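Local coordinates for protein adhesin (Streptococcus sanguinis SK1 = NCTC 7863, PDB 6VT2) that binds sialoglycans through two tandem Siglec-like modules of a serine-rich repeat adhesin, and so probably lets the streptococcus attach to sialylated host surfaces, at residues I124-Q127 against T128-Y131; F207-G211 against R212-F216; Q342-T346 against S347-A351; P383-P387 against A388-R392. One frame throughout, in Å; residues are numbered along the deposited sequence.

All four contacts are short-range turns or caps along one elongated chain, and no two of them touch. Contact 1 and contact 3 lie at the surface, whereas contact 2 and contact 4 are partly buried. Contacts 1 and 4 sit at comparable places, each near a calcium ion where a Siglec-like module meets the Rib module that follows it; contact 1 supplies ligands to its metal, and contact 4 ends one residue before the calcium ligand Asp-393. Contact 2 lies inside the second Siglec-like module, at the start of strand 213-217. Contacts 3 and 4 share the last Rib module, their centres about 25 Å apart. Arginine-carboxylate pairs mark contacts 1, 2 and 4, while contact 3 relies on a helix cap.

Contact 1 of 4, residues I124-Q127 against T128-Y131; sequences IRPQ and TEKY. With CA (calcium ion), chain I.
Arg-125 and Glu-129 pair across the turn by which the chain leaves strand 119-125. Followed outward, Arg-125 begins with its CB 3.3 Å from OE1 of Glu-129, and CG and CD run on past the same oxygen. Bends at chi2 (-51°) and chi3 (-63°) curl the chain back, which brings NE to 2.9 Å from Glu-129 OE1 and NH2, at the end, to 2.8 Å from Glu-129 OE2. The carboxylate is therefore held side-on by two nitrogens, one to each oxygen, both met on the syn side, with the two planes 29° apart. On its way there the stem of Glu-129 passes the ring of Pro-126, CG to CG 3.9 Å. The backbone closes the turn as Glu-129 N donates to Pro-126 O (3.0 Å) and Lys-130 N to Gln-127 O (2.8 Å). Lys-130 lays its CG over one face of the Tyr-131 ring, and NZ reaches Tyr-131 OH and Glu-20. Thr-128 O and OG1 and Tyr-131 O bind the calcium ion beside three waters and Asp-190; Thr-128 OG1 is also hydrogen-bonded to Thr-189 O. These hard oxygen ligands are consistent with a metal that ties the Siglec-like and Rib modules together.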
loop_
_atom_site.group_PDB
_atom_site.type_symbol
_atom_site.label_atom_id
_atom_site.label_comp_id
_atom_site.label_asym_id
_atom_site.label_seq_id
_atom_site.Cartn_x
_atom_site.Cartn_y
_atom_site.Cartn_z
ATOM N N ILE A 124 -12.767 37.409 -10.593
ATOM C CA ILE A 124 -13.427 36.115 -10.625
ATOM C C ILE A 124 -12.730 35.179 -11.602
ATOM O O ILE A 124 -12.618 35.500 -12.783
ATOM C CB ILE A 124 -14.907 36.246 -10.977
ATOM C CG1 ILE A 124 -15.585 37.337 -10.103
ATOM C CG2 ILE A 124 -15.553 34.916 -10.980
ATOM C CD1 ILE A 124 -15.353 37.146 -8.663
ATOM N N ARG A 125 -12.227 34.047 -11.111
ATOM C CA ARG A 125 -11.437 33.119 -11.907
ATOM C C ARG A 125 -12.100 31.759 -11.899
ATOM O O ARG A 125 -12.863 31.410 -10.979
ATOM C CB ARG A 125 -10.001 33.037 -11.371
ATOM C CG ARG A 125 -9.342 34.392 -11.391
ATOM C CD ARG A 125 -9.446 35.075 -12.705
ATOM N NE ARG A 125 -8.743 34.324 -13.736
ATOM C CZ ARG A 125 -8.596 34.776 -14.969
ATOM N NH1 ARG A 125 -9.172 35.929 -15.344
ATOM N NH2 ARG A 125 -7.877 34.091 -15.831
ATOM N N PRO A 126 -11.809 30.947 -12.891
ATOM C CA PRO A 126 -12.373 29.597 -12.910
ATOM C C PRO A 126 -11.685 28.698 -11.902
ATOM O O PRO A 126 -10.519 28.884 -11.556
ATOM C CB PRO A 126 -12.136 29.132 -14.352
ATOM C CG PRO A 126 -10.772 29.773 -14.666
ATOM C CD PRO A 126 -10.883 31.208 -13.995
ATOM N N GLN A 127 -12.422 27.679 -11.460
ATOM C CA GLN A 127 -11.863 26.769 -10.466
ATOM C C GLN A 127 -10.592 26.073 -10.937
ATOM O O GLN A 127 -9.694 25.798 -10.131
ATOM C CB GLN A 127 -12.893 25.728 -10.061
ATOM C CG GLN A 127 -13.982 26.398 -9.226
ATOM C CD GLN A 127 -14.909 25.465 -8.531
ATOM O OE1 GLN A 127 -14.592 24.313 -8.368
ATOM N NE2 GLN A 127 -16.080 25.963 -8.117
ATOM N N THR A 128 -10.466 25.840 -12.222
ATOM C CA THR A 128 -9.281 25.157 -12.701
ATOM C C THR A 128 -8.010 25.930 -12.437
ATOM O O THR A 128 -6.936 25.316 -12.380
ATOM C CB THR A 128 -9.372 24.818 -14.176
ATOM O OG1 THR A 128 -8.287 23.891 -14.462
ATOM C CG2 THR A 128 -9.295 26.014 -15.049
ATOM N N GLU A 129 -8.092 27.239 -12.198
ATOM C CA GLU A 129 -6.868 27.954 -11.857
ATOM C C GLU A 129 -6.438 27.703 -10.426
ATOM O O GLU A 129 -5.276 27.932 -10.073
ATOM C CB GLU A 129 -7.064 29.444 -12.119
ATOM C CG GLU A 129 -7.059 29.723 -13.589
ATOM C CD GLU A 129 -7.121 31.190 -13.898
ATOM O OE1 GLU A 129 -7.269 32.002 -12.959
ATOM O OE2 GLU A 129 -7.028 31.525 -15.075
ATOM N N LYS A 130 -7.352 27.280 -9.579
ATOM C CA LYS A 130 -7.018 26.932 -8.212
ATOM C C LYS A 130 -6.427 25.533 -8.100
ATOM O O LYS A 130 -5.558 25.301 -7.275
ATOM C CB LYS A 130 -8.284 27.100 -7.360
ATOM C CG LYS A 130 -8.155 26.660 -5.986
ATOM C CD LYS A 130 -9.438 26.986 -5.230
ATOM C CE LYS A 130 -9.240 26.664 -3.733
ATOM N NZ LYS A 130 -10.552 26.505 -3.043
ATOM N N TYR A 131 -6.852 24.593 -8.930
ATOM C CA TYR A 131 -6.529 23.184 -8.763
ATOM C C TYR A 131 -5.567 22.727 -9.855
ATOM O O TYR A 131 -5.745 23.029 -11.044
ATOM C CB TYR A 131 -7.823 22.368 -8.770
ATOM C CG TYR A 131 -8.791 22.793 -7.721
ATOM C CD1 TYR A 131 -8.519 22.568 -6.365
ATOM C CD2 TYR A 131 -9.959 23.450 -8.052
ATOM C CE1 TYR A 131 -9.402 22.985 -5.372
ATOM C CE2 TYR A 131 -10.851 23.878 -7.065
ATOM C CZ TYR A 131 -10.570 23.598 -5.723
ATOM O OH TYR A 131 -11.438 24.034 -4.747
HETATM CA CA CA I . -5.919 23.555 -13.375
HETATM O O HOH W 1 -5.318 24.963 -15.147
HETATM O O HOH W 2 -3.699 22.586 -13.768
HETATM O O HOH W 3 -4.276 25.024 -12.563
#

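Contact 2 of 4, residues F207-G211 against R212-F216; sequences FVDEG and RDYIF
Arg-212 N donates to Asp-209 O (2.9 Å) to close a type II turn, which overlaps a type I turn from Phe-207 to Glu-210 and has Gly-211, with positive phi (85°), at its third position. The side chains of Asp-209 and Arg-212 then run side by side from the two ends of this turn. Arg-212 is extended as far as NE, and its NH1 donates to Asp-209 OD1 (3.0 Å) in a salt bridge. That oxygen lies in the guanidinium plane, yet it is approached from above the carboxylate plane, 63° out of it. Tyr-214 reaches back to the pair: its CE1 sits over the centre of one guanidinium face, 3.4 Å above the plane, and its OH is 3.2 Å from Asp-209 CB while bonded to Glu-225 O. Beside Gly-211 a water donates to Gly-211 O (2.5 Å) and to Asp-213 OD1 (2.7 Å); Asp-213 OD2 forms a salt bridge with Arg-317 on strand 314-321. Asp-209 OD2 is hydrogen-bonded to His-227 ND1. With a different basic residue at each oxygen, the buried carboxylate of Asp-209 probably stays ionised and fixes the turn against strand 222-229.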
loop_
_atom_site.group_PDB
_atom_site.type_symbol
_atom_site.label_atom_id
_atom_site.label_comp_id
_atom_site.label_asym_id
_atom_site.label_seq_id
_atom_site.Cartn_x
_atom_site.Cartn_y
_atom_site.Cartn_z
ATOM N N PHE A 207 7.565 -15.210 -12.266
ATOM C CA PHE A 207 7.591 -16.223 -11.195
ATOM C C PHE A 207 8.911 -16.042 -10.479
ATOM O O PHE A 207 9.981 -16.404 -10.999
ATOM C CB PHE A 207 7.403 -17.623 -11.761
ATOM C CG PHE A 207 7.558 -18.722 -10.741
ATOM C CD1 PHE A 207 7.092 -18.576 -9.462
ATOM C CD2 PHE A 207 8.160 -19.903 -11.106
ATOM C CE1 PHE A 207 7.218 -19.592 -8.560
ATOM C CE2 PHE A 207 8.328 -20.932 -10.168
ATOM C CZ PHE A 207 7.849 -20.771 -8.926
ATOM N N VAL A 208 8.842 -15.454 -9.291
ATOM C CA VAL A 208 10.059 -15.138 -8.558
ATOM C C VAL A 208 10.877 -16.387 -8.220
ATOM O O VAL A 208 12.111 -16.351 -8.176
ATOM C CB VAL A 208 9.666 -14.369 -7.292
ATOM C CG1 VAL A 208 10.892 -14.127 -6.448
ATOM C CG2 VAL A 208 8.967 -13.101 -7.616
ATOM N N ASP A 209 10.217 -17.505 -7.944
ATOM C CA ASP A 209 10.891 -18.705 -7.478
ATOM C C ASP A 209 11.227 -19.679 -8.606
ATOM O O ASP A 209 11.423 -20.872 -8.369
ATOM C CB ASP A 209 10.010 -19.319 -6.382
ATOM C CG ASP A 209 9.882 -18.406 -5.187
ATOM O OD1 ASP A 209 10.918 -18.144 -4.530
ATOM O OD2 ASP A 209 8.781 -17.855 -4.931
ATOM N N GLU A 210 11.310 -19.189 -9.843
ATOM C CA GLU A 210 11.687 -20.040 -10.948
ATOM C C GLU A 210 12.975 -20.755 -10.636
ATOM O O GLU A 210 13.936 -20.125 -10.194
ATOM C CB GLU A 210 11.840 -19.188 -12.208
ATOM C CG GLU A 210 12.228 -20.025 -13.369
ATOM C CD GLU A 210 12.429 -19.214 -14.670
ATOM O OE1 GLU A 210 12.274 -17.968 -14.640
ATOM O OE2 GLU A 210 12.701 -19.864 -15.674
ATOM N N GLY A 211 12.968 -22.076 -10.835
ATOM C CA GLY A 211 14.140 -22.904 -10.610
ATOM C C GLY A 211 14.325 -23.374 -9.190
ATOM O O GLY A 211 15.294 -24.084 -8.915
ATOM N N ARG A 212 13.479 -22.941 -8.264
ATOM C CA ARG A 212 13.674 -23.266 -6.876
ATOM C C ARG A 212 13.302 -24.717 -6.597
ATOM O O ARG A 212 12.286 -25.230 -7.067
ATOM C CB ARG A 212 12.806 -22.361 -6.007
ATOM C CG ARG A 212 12.965 -22.545 -4.534
ATOM C CD ARG A 212 12.531 -21.280 -3.833
ATOM N NE ARG A 212 12.559 -21.462 -2.401
ATOM C CZ ARG A 212 11.945 -20.687 -1.542
ATOM N NH1 ARG A 212 11.271 -19.632 -1.990
ATOM N NH2 ARG A 212 12.003 -20.961 -0.251
ATOM N N ASP A 213 14.078 -25.337 -5.724
ATOM C CA ASP A 213 13.783 -26.660 -5.227
ATOM C C ASP A 213 13.275 -26.505 -3.810
ATOM O O ASP A 213 13.980 -25.993 -2.941
ATOM C CB ASP A 213 15.027 -27.532 -5.224
ATOM C CG ASP A 213 15.354 -28.075 -6.576
ATOM O OD1 ASP A 213 14.554 -27.874 -7.523
ATOM O OD2 ASP A 213 16.423 -28.699 -6.691
ATOM N N TYR A 214 12.056 -26.909 -3.583
ATOM C CA TYR A 214 11.477 -26.916 -2.250
ATOM C C TYR A 214 11.607 -28.281 -1.644
ATOM O O TYR A 214 11.153 -29.259 -2.235
ATOM C CB TYR A 214 10.024 -26.490 -2.335
ATOM C CG TYR A 214 9.784 -25.100 -2.802
ATOM C CD1 TYR A 214 9.655 -24.055 -1.913
ATOM C CD2 TYR A 214 9.585 -24.845 -4.162
ATOM C CE1 TYR A 214 9.335 -22.782 -2.400
ATOM C CE2 TYR A 214 9.287 -23.563 -4.618
ATOM C CZ TYR A 214 9.215 -22.559 -3.733
ATOM O OH TYR A 214 8.900 -21.291 -4.162
ATOM N N ILE A 215 12.270 -28.347 -0.503
ATOM C CA ILE A 215 12.564 -29.620 0.101
ATOM C C ILE A 215 11.391 -30.005 0.959
ATOM O O ILE A 215 10.959 -29.211 1.798
ATOM C CB ILE A 215 13.811 -29.543 0.955
ATOM C CG1 ILE A 215 15.014 -29.314 0.098
ATOM C CG2 ILE A 215 14.000 -30.879 1.661
ATOM C CD1 ILE A 215 16.258 -28.894 0.957
ATOM N N PHE A 216 10.914 -31.238 0.780
ATOM C CA PHE A 216 9.877 -31.804 1.616
ATOM C C PHE A 216 10.466 -33.046 2.232
ATOM O O PHE A 216 10.899 -33.947 1.528
ATOM C CB PHE A 216 8.611 -32.132 0.823
ATOM C CG PHE A 216 7.747 -30.953 0.597
ATOM C CD1 PHE A 216 8.122 -29.872 -0.196
ATOM C CD2 PHE A 216 6.492 -30.934 1.175
ATOM C CE1 PHE A 216 7.243 -28.795 -0.359
ATOM C CE2 PHE A 216 5.688 -29.831 1.062
ATOM C CZ PHE A 216 6.051 -28.807 0.266
HETATM O O HOH W 4 15.699 -26.524 -9.525
#

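Contact 3 of 4, residues Q342-T346 against S347-A351; sequences QQLST and SEKTA
Ser-345 O accepts from Lys-349 N (2.9 Å) and Thr-346 O from Thr-350 N (2.8 Å), both nearly straight; these i to i+4 bonds open helix 346-360 where the extended 343-345 backbone ends. Ser-345 occupies the N-cap and makes a capping box with Glu-348. Its OG, at chi1 62°, turns back over the helix end to accept from Glu-348 N (3.2 Å). In return Glu-348, its chain extended beyond CG, folds toward the cap and takes the N-H of Ser-345 on OE2 (2.9 Å), which is approached from above the carboxylate plane, 45° out of it. The two reciprocal bonds satisfy backbone N-H groups that the start of a helix cannot pair within itself. Thr-350 adds a second donor to Thr-346 O through OG1 (2.9 Å). Apolar packing is modest: Leu-344 crosses the Glu-348 stem, and its CB lies 3.9 Å from Lys-349 CG. Gln-343 NE2 donates almost straight to Leu-344 O (3.1 Å), and this NE2 and Lys-349 NZ also meet the side chain of Asn-374. Leu-344 and Glu-348 face Val-338 on strand 336-338, Glu-348 OE1 is bonded to Leu-339 N, and Ala-351 rests on Thr-336; the capped end of the helix is thereby anchored beside the first strand of this Rib module.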
loop_
_atom_site.group_PDB
_atom_site.type_symbol
_atom_site.label_atom_id
_atom_site.label_comp_id
_atom_site.label_asym_id
_atom_site.label_seq_id
_atom_site.Cartn_x
_atom_site.Cartn_y
_atom_site.Cartn_z
ATOM N N GLN A 342 32.437 -56.529 23.011
ATOM C CA GLN A 342 32.029 -57.176 21.765
ATOM C C GLN A 342 30.640 -57.786 21.853
ATOM O O GLN A 342 30.071 -58.164 20.834
ATOM C CB GLN A 342 33.035 -58.263 21.360
ATOM C CG GLN A 342 34.323 -57.693 20.729
ATOM C CD GLN A 342 35.106 -58.761 19.961
ATOM O OE1 GLN A 342 34.796 -59.962 20.039
ATOM N NE2 GLN A 342 36.117 -58.331 19.211
ATOM N N GLN A 343 30.070 -57.879 23.044
ATOM C CA GLN A 343 28.743 -58.451 23.182
ATOM C C GLN A 343 28.124 -57.852 24.428
ATOM O O GLN A 343 28.360 -58.318 25.557
ATOM C CB GLN A 343 28.775 -59.967 23.264
ATOM C CG GLN A 343 27.415 -60.591 23.428
ATOM C CD GLN A 343 26.525 -60.288 22.218
ATOM O OE1 GLN A 343 26.756 -60.830 21.142
ATOM N NE2 GLN A 343 25.538 -59.408 22.392
ATOM N N LEU A 344 27.276 -56.865 24.238
ATOM C CA LEU A 344 26.594 -56.266 25.364
ATOM C C LEU A 344 25.505 -57.212 25.828
ATOM O O LEU A 344 24.973 -57.901 25.065
ATOM C CB LEU A 344 25.948 -54.965 24.908
ATOM C CG LEU A 344 26.814 -53.734 25.145
ATOM C CD1 LEU A 344 28.076 -53.823 24.329
ATOM C CD2 LEU A 344 26.020 -52.477 24.818
ATOM N N SER A 345 25.194 -57.114 27.081
ATOM C CA SER A 345 24.065 -57.792 27.666
ATOM C C SER A 345 22.801 -57.003 27.372
ATOM O O SER A 345 22.829 -55.802 27.080
ATOM C CB SER A 345 24.241 -57.942 29.158
ATOM O OG SER A 345 24.314 -56.685 29.772
ATOM N N THR A 346 21.676 -57.655 27.589
ATOM C CA THR A 346 20.403 -56.964 27.482
ATOM C C THR A 346 20.331 -55.776 28.430
ATOM O O THR A 346 19.907 -54.673 28.031
ATOM C CB THR A 346 19.282 -57.983 27.733
ATOM O OG1 THR A 346 19.367 -58.998 26.748
ATOM C CG2 THR A 346 17.923 -57.316 27.637
ATOM N N SER A 347 20.808 -55.937 29.670
ATOM C CA SER A 347 20.721 -54.798 30.568
ATOM C C SER A 347 21.602 -53.641 30.088
ATOM O O SER A 347 21.235 -52.467 30.260
ATOM C CB SER A 347 21.080 -55.195 32.003
ATOM O OG SER A 347 22.386 -55.688 32.064
ATOM N N GLU A 348 22.775 -53.943 29.529
ATOM C CA GLU A 348 23.615 -52.866 29.050
ATOM C C GLU A 348 22.971 -52.148 27.876
ATOM O O GLU A 348 23.016 -50.921 27.795
ATOM C CB GLU A 348 24.979 -53.423 28.691
ATOM C CG GLU A 348 25.855 -53.787 29.936
ATOM C CD GLU A 348 26.931 -54.822 29.606
ATOM O OE1 GLU A 348 27.770 -55.108 30.513
ATOM O OE2 GLU A 348 27.028 -55.296 28.447
ATOM N N LYS A 349 22.362 -52.907 26.974
ATOM C CA LYS A 349 21.652 -52.310 25.847
ATOM C C LYS A 349 20.511 -51.445 26.336
ATOM O O LYS A 349 20.300 -50.346 25.824
ATOM C CB LYS A 349 21.136 -53.401 24.931
ATOM C CG LYS A 349 22.172 -54.106 24.155
ATOM C CD LYS A 349 21.598 -55.278 23.299
ATOM C CE LYS A 349 22.651 -55.880 22.456
ATOM N NZ LYS A 349 22.099 -57.007 21.701
ATOM N N THR A 350 19.740 -51.934 27.287
ATOM C CA THR A 350 18.651 -51.143 27.847
ATOM C C THR A 350 19.138 -49.847 28.449
ATOM O O THR A 350 18.523 -48.790 28.239
ATOM C CB THR A 350 17.920 -51.985 28.888
ATOM O OG1 THR A 350 17.445 -53.160 28.223
ATOM C CG2 THR A 350 16.757 -51.242 29.422
ATOM N N ALA A 351 20.248 -49.890 29.186
ATOM C CA ALA A 351 20.740 -48.681 29.804
ATOM C C ALA A 351 21.180 -47.679 28.757
ATOM O O ALA A 351 20.986 -46.470 28.940
ATOM C CB ALA A 351 21.926 -48.999 30.718
HETATM O O HOH W 5 28.899 -57.050 28.174
HETATM O O HOH W 6 22.146 -59.174 24.301
HETATM O O HOH W 7 25.555 -57.307 31.901
#

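Contact 4 of 4, residues P383-P387 against A388-R392; sequences PDDTP and ASRSR
Asp-385 and Arg-392 form the salt bridge of this loop. Arg-392, extended from CG to NE, grips the carboxylate side-on, NE to OD1 of Asp-385 (3.0 Å) and NH2 to OD2 (2.8 Å), with the two planes 52° apart. The guanidinium of Arg-390 lies against that of Arg-392, its NH2 over the centre of one face and 3.6 Å above the plane; the nearby Asp-385 probably offsets part of the charge of the pair. Among hydrogen bonds from the side chains, Asp-385 OD1 also accepts Ser-391 N (2.8 Å) on its anti lone pair and so carries two donors. A chi1 of -173° turns Ser-391 OG toward the Asp-384 carboxylate, where it donates to OD1 of Asp-384 (2.7 Å) on the syn side. In the backbone, Thr-386 N with Ser-389 O (3.1 Å) and Ser-389 N with Thr-386 O (2.9 Å) make a single antiparallel hydrogen-bonded pair round a type I turn at Pro-387 and Ala-388. The loop joins strands 378-381 and 392-395, with Arg-392 lying on Thr-379 and Ile-381. It meets the preceding Siglec-like module, where Ser-389 OG bonds Asn-322, Asp-384 OD2 bonds Gln-323 N and Ser-391 OG bonds backbone N of the calcium ligand Thr-324.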
loop_
_atom_site.group_PDB
_atom_site.type_symbol
_atom_site.label_atom_id
_atom_site.label_comp_id
_atom_site.label_asym_id
_atom_site.label_seq_id
_atom_site.Cartn_x
_atom_site.Cartn_y
_atom_site.Cartn_z
ATOM N N PRO A 383 11.000 -42.252 11.319
ATOM C CA PRO A 383 9.735 -42.900 10.960
ATOM C C PRO A 383 9.434 -42.939 9.460
ATOM O O PRO A 383 8.453 -43.566 9.072
ATOM C CB PRO A 383 8.705 -42.092 11.755
ATOM C CG PRO A 383 9.348 -40.900 12.168
ATOM C CD PRO A 383 10.815 -41.190 12.296
ATOM N N ASP A 384 10.243 -42.303 8.624
ATOM C CA ASP A 384 10.108 -42.406 7.189
ATOM C C ASP A 384 11.002 -43.509 6.634
ATOM O O ASP A 384 11.079 -43.694 5.421
ATOM C CB ASP A 384 10.434 -41.090 6.483
ATOM C CG ASP A 384 11.828 -40.579 6.739
ATOM O OD1 ASP A 384 12.395 -40.875 7.800
ATOM O OD2 ASP A 384 12.365 -39.845 5.909
ATOM N N ASP A 385 11.696 -44.253 7.499
ATOM C CA ASP A 385 12.563 -45.302 7.011
ATOM C C ASP A 385 11.769 -46.342 6.241
ATOM O O ASP A 385 10.770 -46.841 6.730
ATOM C CB ASP A 385 13.279 -45.962 8.190
ATOM C CG ASP A 385 14.267 -47.024 7.789
ATOM O OD1 ASP A 385 15.354 -46.682 7.313
ATOM O OD2 ASP A 385 13.945 -48.207 7.972
ATOM N N THR A 386 12.244 -46.688 5.054
ATOM C CA THR A 386 11.664 -47.756 4.267
ATOM C C THR A 386 12.832 -48.493 3.586
ATOM O O THR A 386 13.861 -47.891 3.343
ATOM C CB THR A 386 10.724 -47.268 3.160
ATOM O OG1 THR A 386 11.466 -46.511 2.225
ATOM C CG2 THR A 386 9.506 -46.506 3.719
ATOM N N PRO A 387 12.599 -49.706 3.137
ATOM C CA PRO A 387 13.705 -50.379 2.410
ATOM C C PRO A 387 14.217 -49.631 1.195
ATOM O O PRO A 387 15.442 -49.625 0.973
ATOM C CB PRO A 387 13.105 -51.727 2.038
ATOM C CG PRO A 387 12.097 -51.944 3.011
ATOM C CD PRO A 387 11.461 -50.571 3.313
ATOM N N ALA A 388 13.340 -48.921 0.459
ATOM C CA ALA A 388 13.734 -48.170 -0.715
ATOM C C ALA A 388 14.370 -46.836 -0.386
ATOM O O ALA A 388 14.961 -46.216 -1.280
ATOM C CB ALA A 388 12.527 -47.978 -1.654
ATOM N N SER A 389 14.249 -46.378 0.866
ATOM C CA SER A 389 14.721 -45.027 1.215
ATOM C C SER A 389 14.988 -45.043 2.720
ATOM O O SER A 389 14.178 -44.680 3.592
ATOM C CB SER A 389 13.692 -43.974 0.815
ATOM O OG SER A 389 14.284 -42.694 0.823
ATOM N N ARG A 390 16.137 -45.589 3.080
ATOM C CA ARG A 390 16.458 -45.762 4.482
ATOM C C ARG A 390 16.715 -44.406 5.105
ATOM O O ARG A 390 17.279 -43.511 4.474
ATOM C CB ARG A 390 17.683 -46.662 4.626
ATOM C CG ARG A 390 17.342 -48.126 4.410
ATOM C CD ARG A 390 18.646 -48.887 4.065
ATOM N NE ARG A 390 19.618 -48.874 5.153
ATOM C CZ ARG A 390 19.615 -49.743 6.158
ATOM N NH1 ARG A 390 20.542 -49.660 7.086
ATOM N NH2 ARG A 390 18.648 -50.645 6.262
ATOM N N SER A 391 16.251 -44.224 6.322
ATOM C CA SER A 391 16.333 -42.954 7.005
ATOM C C SER A 391 16.789 -43.240 8.420
ATOM O O SER A 391 15.969 -43.531 9.302
ATOM C CB SER A 391 14.984 -42.261 6.977
ATOM O OG SER A 391 15.095 -40.968 7.505
ATOM N N ARG A 392 18.096 -43.099 8.621
ATOM C CA ARG A 392 18.720 -43.630 9.826
ATOM C C ARG A 392 19.921 -42.781 10.182
ATOM O O ARG A 392 20.447 -42.026 9.350
ATOM C CB ARG A 392 19.156 -45.086 9.621
ATOM C CG ARG A 392 18.023 -46.002 9.341
ATOM C CD ARG A 392 18.508 -47.474 9.205
ATOM N NE ARG A 392 17.351 -48.228 8.852
ATOM C CZ ARG A 392 17.088 -49.461 9.226
ATOM N NH1 ARG A 392 17.983 -50.134 9.965
ATOM N NH2 ARG A 392 15.953 -50.003 8.888
#